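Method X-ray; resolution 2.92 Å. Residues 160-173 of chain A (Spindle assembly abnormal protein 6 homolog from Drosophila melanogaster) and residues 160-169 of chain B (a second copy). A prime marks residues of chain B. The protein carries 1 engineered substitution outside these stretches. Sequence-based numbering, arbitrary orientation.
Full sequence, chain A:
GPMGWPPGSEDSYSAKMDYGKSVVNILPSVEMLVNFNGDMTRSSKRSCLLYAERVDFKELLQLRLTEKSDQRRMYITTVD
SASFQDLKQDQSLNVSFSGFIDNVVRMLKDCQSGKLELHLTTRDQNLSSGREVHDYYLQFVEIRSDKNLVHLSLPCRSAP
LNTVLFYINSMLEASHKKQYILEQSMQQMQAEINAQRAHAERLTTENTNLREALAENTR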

ATOM      1  N   PRO A 160       7.578  16.571   4.654  1.00 41.59           N
ATOM      2  CA  PRO A 160       7.000  17.178   3.450  1.00 31.36           C
ATOM      3  C   PRO A 160       6.406  16.129   2.508  1.00 31.77           C
ATOM      4  O   PRO A 160       6.815  14.960   2.526  1.00 27.29           O
ATOM      5  N   LEU A 161       5.450  16.559   1.690  1.00 49.24           N
ATOM      6  CA  LEU A 161       4.660  15.645   0.859  1.00 49.10           C
ATOM      7  C   LEU A 161       5.474  14.685   0.022  1.00 40.83           C
ATOM      8  O   LEU A 161       5.155  13.501  -0.040  1.00 39.03           O
ATOM      9  N   ASN A 162       6.544  15.170  -0.590  1.00 35.50           N
ATOM     10  CA  ASN A 162       7.323  14.291  -1.440  1.00 38.43           C
ATOM     11  C   ASN A 162       7.837  13.080  -0.674  1.00 41.15           C
ATOM     12  O   ASN A 162       7.663  11.932  -1.111  1.00 46.53           O
ATOM     13  N   THR A 163       8.398  13.339   0.504  1.00 40.07           N
ATOM     14  CA  THR A 163       8.978  12.294   1.337  1.00 32.69           C
ATOM     15  C   THR A 163       7.920  11.320   1.835  1.00 30.87           C
ATOM     16  O   THR A 163       8.106  10.093   1.798  1.00 27.25           O
ATOM     17  N   VAL A 164       6.804  11.878   2.293  1.00 25.00           N
ATOM     18  CA  VAL A 164       5.696  11.069   2.772  1.00 30.43           C
ATOM     19  C   VAL A 164       5.205  10.126   1.693  1.00 28.99           C
ATOM     20  O   VAL A 164       5.004   8.933   1.933  1.00 24.36           O
ATOM     21  N   LEU A 165       5.048  10.676   0.494  1.00 31.48           N
ATOM     22  CA  LEU A 165       4.575   9.923  -0.655  1.00 27.13           C
ATOM     23  C   LEU A 165       5.549   8.810  -0.984  1.00 37.06           C
ATOM     24  O   LEU A 165       5.133   7.713  -1.356  1.00 27.35           O
ATOM     25  N   PHE A 166       6.840   9.096  -0.812  1.00 27.06           N
ATOM     26  CA  PHE A 166       7.882   8.096  -1.001  1.00 27.24           C
ATOM     27  C   PHE A 166       7.702   6.915  -0.042  1.00 34.90           C
ATOM     28  O   PHE A 166       7.720   5.744  -0.455  1.00 39.19           O
ATOM     29  N   TYR A 167       7.560   7.207   1.247  1.00 29.29           N
ATOM     30  CA  TYR A 167       7.438   6.122   2.217  1.00 24.09           C
ATOM     31  C   TYR A 167       6.106   5.357   2.119  1.00 24.21           C
ATOM     32  O   TYR A 167       6.068   4.132   2.247  1.00 24.45           O
ATOM     33  N   ILE A 168       5.012   6.062   1.882  1.00 24.33           N
ATOM     34  CA  ILE A 168       3.729   5.379   1.772  1.00 34.00           C
ATOM     35  C   ILE A 168       3.662   4.548   0.477  1.00 30.39           C
ATOM     36  O   ILE A 168       3.124   3.432   0.474  1.00 26.54           O
ATOM     37  N   ASN A 169       4.251   5.060  -0.604  1.00 26.79           N
ATOM     38  CA  ASN A 169       4.329   4.296  -1.845  1.00 28.19           C
ATOM     39  C   ASN A 169       5.170   3.042  -1.663  1.00 34.67           C
ATOM     40  O   ASN A 169       4.783   1.951  -2.100  1.00 35.53           O
ATOM     41  N   SER A 170       6.316   3.197  -1.002  1.00 37.69           N
ATOM     42  CA  SER A 170       7.177   2.060  -0.721  1.00 27.95           C
ATOM     43  C   SER A 170       6.450   1.020   0.112  1.00 34.16           C
ATOM     44  O   SER A 170       6.540  -0.180  -0.146  1.00 36.19           O
ATOM     45  N   MET A 171       5.719   1.490   1.115  1.00 30.76           N
ATOM     46  CA  MET A 171       5.007   0.581   1.984  1.00 28.16           C
ATOM     47  C   MET A 171       3.950  -0.164   1.190  1.00 34.03           C
ATOM     48  O   MET A 171       3.759  -1.359   1.399  1.00 38.12           O
ATOM     49  N   LEU A 172       3.311   0.527   0.244  1.00 39.86           N
ATOM     50  CA  LEU A 172       2.316  -0.105  -0.623  1.00 44.77           C
ATOM     51  C   LEU A 172       2.949  -1.208  -1.477  1.00 43.88           C
ATOM     52  O   LEU A 172       2.411  -2.317  -1.596  1.00 44.68           O
ATOM     53  N   GLU A 173       4.101  -0.909  -2.060  1.00 39.63           N
ATOM     54  CA  GLU A 173       4.786  -1.900  -2.880  1.00 41.47           C
ATOM     55  C   GLU A 173       5.186  -3.116  -2.043  1.00 39.22           C
ATOM     56  O   GLU A 173       4.990  -4.266  -2.453  1.00 41.27           O
TER
ATOM     57  N   PRO B 160      -1.780  15.974  -8.973  1.00 44.26           N
ATOM     58  CA  PRO B 160      -0.974  16.688  -7.980  1.00 42.41           C
ATOM     59  C   PRO B 160      -0.720  15.845  -6.727  1.00 47.63           C
ATOM     60  O   PRO B 160      -1.495  14.928  -6.415  1.00 38.26           O
ATOM     61  N   LEU B 161       0.363  16.161  -6.022  1.00 40.83           N
ATOM     62  CA  LEU B 161       0.836  15.332  -4.912  1.00 39.50           C
ATOM     63  C   LEU B 161      -0.209  15.005  -3.879  1.00 35.15           C
ATOM     64  O   LEU B 161      -0.291  13.874  -3.403  1.00 26.50           O
ATOM     65  N   ASN B 162      -1.025  15.988  -3.541  1.00 27.78           N
ATOM     66  CA  ASN B 162      -1.995  15.758  -2.500  1.00 32.47           C
ATOM     67  C   ASN B 162      -2.913  14.598  -2.852  1.00 38.91           C
ATOM     68  O   ASN B 162      -3.115  13.670  -2.057  1.00 46.91           O
ATOM     69  N   THR B 163      -3.409  14.627  -4.080  1.00 40.23           N
ATOM     70  CA  THR B 163      -4.325  13.614  -4.562  1.00 28.30           C
ATOM     71  C   THR B 163      -3.666  12.249  -4.667  1.00 40.77           C
ATOM     72  O   THR B 163      -4.224  11.235  -4.213  1.00 39.67           O
ATOM     73  N   VAL B 164      -2.464  12.229  -5.233  1.00 23.49           N
ATOM     74  CA  VAL B 164      -1.728  10.990  -5.371  1.00 34.76           C
ATOM     75  C   VAL B 164      -1.527  10.343  -4.003  1.00 33.17           C
ATOM     76  O   VAL B 164      -1.767   9.149  -3.826  1.00 26.75           O
ATOM     77  N   LEU B 165      -1.127  11.153  -3.028  1.00 26.23           N
ATOM     78  CA  LEU B 165      -0.903  10.678  -1.668  1.00 29.39           C
ATOM     79  C   LEU B 165      -2.189  10.143  -1.058  1.00 36.99           C
ATOM     80  O   LEU B 165      -2.168   9.152  -0.327  1.00 32.26           O
ATOM     81  N   PHE B 166      -3.310  10.783  -1.383  1.00 39.53           N
ATOM     82  CA  PHE B 166      -4.610  10.292  -0.933  1.00 40.95           C
ATOM     83  C   PHE B 166      -4.871   8.875  -1.455  1.00 43.98           C
ATOM     84  O   PHE B 166      -5.193   7.958  -0.678  1.00 55.16           O
ATOM     85  N   TYR B 167      -4.735   8.688  -2.765  1.00 29.06           N
ATOM     86  CA  TYR B 167      -5.035   7.384  -3.353  1.00 32.10           C
ATOM     87  C   TYR B 167      -4.029   6.292  -2.967  1.00 30.82           C
ATOM     88  O   TYR B 167      -4.395   5.137  -2.745  1.00 32.31           O
ATOM     89  N   ILE B 168      -2.754   6.636  -2.898  1.00 30.00           N
ATOM     90  CA  ILE B 168      -1.769   5.620  -2.546  1.00 43.97           C
ATOM     91  C   ILE B 168      -1.906   5.231  -1.077  1.00 32.53           C
ATOM     92  O   ILE B 168      -1.806   4.044  -0.737  1.00 34.00           O
ATOM     93  N   ASN B 169      -2.222   6.209  -0.226  1.00 32.47           N
ATOM     94  CA  ASN B 169      -2.478   5.922   1.185  1.00 34.33           C
ATOM     95  C   ASN B 169      -3.699   5.004   1.337  1.00 44.08           C
ATOM     96  O   ASN B 169      -3.650   3.993   2.054  1.00 37.64           O
TER

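Two helices running in the same general direction can be held together with no hydrogen bond between the two stretches if their side chains interlock as knobs into holes, and this pair from the two SAS-6 chains is a compact example. The axes approach to 9.5 Å and cross at 27°. At the centre, Leu165 and Leu165′ meet with CD1 of Leu165 3.7 Å from CD1 of Leu165′. Their CA-to-CB bonds point sideways, but with chi1 t and chi2 p the ends of both side chains come nearer the partner. Each is a knob: Leu165 sits among Leu161′, Val164′, Leu165′ and Ile168′, and Leu165′ enters the equivalent hole.

Toward the C-terminal end, the Ile168 pair points in, both m then t, and CG2 of Ile168 lies 3.5 Å from CG2 of Ile168′. Ile168′ is itself a knob among Leu165, Ile168, Asn169 and Leu172. Toward the N-terminus, the Leu161 side chains, with chi1 near -101° between wells, close the apolar strip, CD2 of Leu161 lying 3.9 Å from CB of Leu161′.

The polar edge contributes contact rather than bonding. The Asn162 side chain starts away from the partner, yet its ND2 comes within 4.2 Å of Leu161′ CD2. Asn169, buried and with its CA-to-CB bond sideways, places OD1 4.0 Å from Ile168′ CD1, a packing contact.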

ATOM      1  CB  PRO A 160       8.193  17.879   2.813  1.00 30.47           C
ATOM      2  CG  PRO A 160       9.366  17.105   3.266  1.00 28.59           C
ATOM      3  CD  PRO A 160       9.047  16.607   4.643  1.00 26.74           C
ATOM      4  CB  LEU A 161       3.731  16.437  -0.056  1.00 50.94           C
ATOM      5  CG  LEU A 161       2.312  16.470   0.489  1.00 56.37           C
ATOM      6  CD1 LEU A 161       2.277  17.239   1.821  1.00 50.10           C
ATOM      7  CD2 LEU A 161       1.379  17.085  -0.538  1.00 60.43           C
ATOM      8  CB  ASN A 162       8.490  15.034  -2.071  1.00 47.65           C
ATOM      9  CG  ASN A 162       9.046  14.297  -3.270  1.00 75.10           C
ATOM     10  OD1 ASN A 162      10.180  13.807  -3.249  1.00 78.25           O
ATOM     11  ND2 ASN A 162       8.226  14.177  -4.317  1.00 80.47           N
ATOM     12  CB  THR A 163       9.685  12.897   2.546  1.00 42.41           C
ATOM     13  OG1 THR A 163      10.485  14.012   2.128  1.00 36.77           O
ATOM     14  CG2 THR A 163      10.533  11.847   3.248  1.00 25.07           C
ATOM     15  CB  VAL A 164       4.525  11.939   3.232  1.00 31.15           C
ATOM     16  CG1 VAL A 164       3.376  11.070   3.683  1.00 23.82           C
ATOM     17  CG2 VAL A 164       4.966  12.839   4.364  1.00 36.76           C
ATOM     18  CB  LEU A 165       4.364  10.866  -1.838  1.00 28.83           C
ATOM     19  CG  LEU A 165       3.739  10.302  -3.110  1.00 45.92           C
ATOM     20  CD1 LEU A 165       2.516   9.495  -2.728  1.00 50.14           C
ATOM     21  CD2 LEU A 165       3.355  11.453  -4.032  1.00 31.96           C
ATOM     22  CB  PHE A 166       9.263   8.721  -0.806  1.00 36.28           C
ATOM     23  CG  PHE A 166      10.380   7.713  -0.731  1.00 37.54           C
ATOM     24  CD1 PHE A 166      10.906   7.159  -1.892  1.00 29.85           C
ATOM     25  CD2 PHE A 166      10.889   7.301   0.498  1.00 40.53           C
ATOM     26  CE1 PHE A 166      11.926   6.225  -1.827  1.00 32.98           C
ATOM     27  CE2 PHE A 166      11.902   6.371   0.569  1.00 40.48           C
ATOM     28  CZ  PHE A 166      12.423   5.830  -0.594  1.00 39.57           C
ATOM     29  CB  TYR A 167       7.660   6.655   3.627  1.00 22.96           C
ATOM     30  CG  TYR A 167       9.108   6.986   3.897  1.00 25.04           C
ATOM     31  CD1 TYR A 167      10.081   5.985   3.924  1.00 23.44           C
ATOM     32  CD2 TYR A 167       9.506   8.295   4.132  1.00 25.98           C
ATOM     33  CE1 TYR A 167      11.406   6.282   4.164  1.00 23.79           C
ATOM     34  CE2 TYR A 167      10.826   8.599   4.375  1.00 25.80           C
ATOM     35  CZ  TYR A 167      11.775   7.590   4.393  1.00 28.25           C
ATOM     36  OH  TYR A 167      13.094   7.912   4.635  1.00 25.60           O
ATOM     37  CB  ILE A 168       2.551   6.393   1.873  1.00 38.70           C
ATOM     38  CG1 ILE A 168       2.306   6.734   3.339  1.00 36.04           C
ATOM     39  CG2 ILE A 168       1.282   5.835   1.295  1.00 25.88           C
ATOM     40  CD1 ILE A 168       1.736   8.070   3.544  1.00 48.14           C
ATOM     41  CB  ASN A 169       4.911   5.141  -2.970  1.00 29.19           C
ATOM     42  CG  ASN A 169       4.926   4.416  -4.297  1.00 39.08           C
ATOM     43  OD1 ASN A 169       3.884   4.188  -4.894  1.00 41.06           O
ATOM     44  ND2 ASN A 169       6.110   4.064  -4.770  1.00 44.88           N
ATOM     45  CB  SER A 170       8.433   2.513  -0.012  1.00 27.30           C
ATOM     46  OG  SER A 170       9.130   3.438  -0.813  1.00 53.76           O
ATOM     47  CB  MET A 171       4.394   1.331   3.158  1.00 30.90           C
ATOM     48  CG  MET A 171       5.411   1.716   4.208  1.00 34.92           C
ATOM     49  SD  MET A 171       4.686   2.358   5.722  1.00 33.86           S
ATOM     50  CE  MET A 171       4.351   4.069   5.307  1.00 49.67           C
ATOM     51  CB  LEU A 172       1.626   0.934  -1.520  1.00 41.89           C
ATOM     52  CG  LEU A 172       0.660   0.394  -2.588  1.00 31.85           C
ATOM     53  CD1 LEU A 172      -0.479  -0.368  -1.940  1.00 32.40           C
ATOM     54  CD2 LEU A 172       0.085   1.517  -3.456  1.00 32.34           C
ATOM     55  CB  GLU A 173       6.001  -1.268  -3.566  1.00 42.32           C
ATOM     56  CG  GLU A 173       5.623  -0.306  -4.693  1.00 43.47           C
ATOM     57  CD  GLU A 173       6.825   0.329  -5.346  1.00 57.16           C
ATOM     58  OE1 GLU A 173       7.921   0.266  -4.738  1.00 62.21           O
ATOM     59  OE2 GLU A 173       6.670   0.899  -6.453  1.00 54.92           O
TER
ATOM     60  CB  PRO B 160      -1.823  17.914  -7.665  1.00 44.59           C
ATOM     61  CG  PRO B 160      -3.204  17.488  -7.934  1.00 33.45           C
ATOM     62  CD  PRO B 160      -3.147  16.513  -9.065  1.00 39.32           C
ATOM     63  CB  LEU B 161       2.019  15.995  -4.214  1.00 32.06           C
ATOM     64  CG  LEU B 161       3.302  15.343  -4.674  1.00 48.13           C
ATOM     65  CD1 LEU B 161       3.502  15.612  -6.173  1.00 44.84           C
ATOM     66  CD2 LEU B 161       4.447  15.885  -3.845  1.00 58.34           C
ATOM     67  CB  ASN B 162      -2.808  17.008  -2.244  1.00 44.78           C
ATOM     68  CG  ASN B 162      -3.471  16.970  -0.902  1.00 75.80           C
ATOM     69  OD1 ASN B 162      -2.789  16.934   0.128  1.00 84.75           O
ATOM     70  ND2 ASN B 162      -4.801  16.951  -0.889  1.00 81.03           N
ATOM     71  CB  THR B 163      -4.871  14.012  -5.919  1.00 31.08           C
ATOM     72  OG1 THR B 163      -5.334  15.365  -5.846  1.00 29.61           O
ATOM     73  CG2 THR B 163      -6.016  13.089  -6.345  1.00 27.46           C
ATOM     74  CB  VAL B 164      -0.371  11.227  -6.037  1.00 30.37           C
ATOM     75  CG1 VAL B 164       0.380   9.935  -6.150  1.00 24.67           C
ATOM     76  CG2 VAL B 164      -0.568  11.827  -7.407  1.00 22.66           C
ATOM     77  CB  LEU B 165      -0.309  11.794  -0.819  1.00 35.09           C
ATOM     78  CG  LEU B 165       0.122  11.454   0.606  1.00 42.70           C
ATOM     79  CD1 LEU B 165       0.949  10.180   0.608  1.00 41.86           C
ATOM     80  CD2 LEU B 165       0.942  12.610   1.145  1.00 28.42           C
ATOM     81  CB  PHE B 166      -5.727  11.241  -1.382  1.00 42.83           C
ATOM     82  CG  PHE B 166      -7.116  10.669  -1.234  1.00 38.34           C
ATOM     83  CD1 PHE B 166      -7.743  10.640  -0.001  1.00 36.63           C
ATOM     84  CD2 PHE B 166      -7.799  10.174  -2.331  1.00 30.34           C
ATOM     85  CE1 PHE B 166      -9.009  10.116   0.132  1.00 33.89           C
ATOM     86  CE2 PHE B 166      -9.063   9.650  -2.195  1.00 40.34           C
ATOM     87  CZ  PHE B 166      -9.669   9.623  -0.966  1.00 33.90           C
ATOM     88  CB  TYR B 167      -5.139   7.497  -4.876  1.00 29.19           C
ATOM     89  CG  TYR B 167      -6.403   8.187  -5.332  1.00 37.14           C
ATOM     90  CD1 TYR B 167      -7.653   7.599  -5.135  1.00 30.89           C
ATOM     91  CD2 TYR B 167      -6.352   9.437  -5.948  1.00 34.84           C
ATOM     92  CE1 TYR B 167      -8.811   8.237  -5.541  1.00 31.22           C
ATOM     93  CE2 TYR B 167      -7.504  10.074  -6.356  1.00 29.98           C
ATOM     94  CZ  TYR B 167      -8.728   9.470  -6.150  1.00 29.75           C
ATOM     95  OH  TYR B 167      -9.862  10.124  -6.565  1.00 45.28           O
ATOM     96  CB  ILE B 168      -0.345   6.089  -2.895  1.00 43.37           C
ATOM     97  CG1 ILE B 168      -0.114   5.841  -4.385  1.00 37.81           C
ATOM     98  CG2 ILE B 168       0.700   5.339  -2.098  1.00 37.68           C
ATOM     99  CD1 ILE B 168       0.844   6.771  -5.000  1.00 48.11           C
ATOM    100  CB  ASN B 169      -2.672   7.225   1.951  1.00 34.15           C
ATOM    101  CG  ASN B 169      -2.837   7.012   3.429  1.00 48.88           C
ATOM    102  OD1 ASN B 169      -1.896   6.629   4.109  1.00 51.36           O
ATOM    103  ND2 ASN B 169      -4.025   7.305   3.946  1.00 46.17           N
TER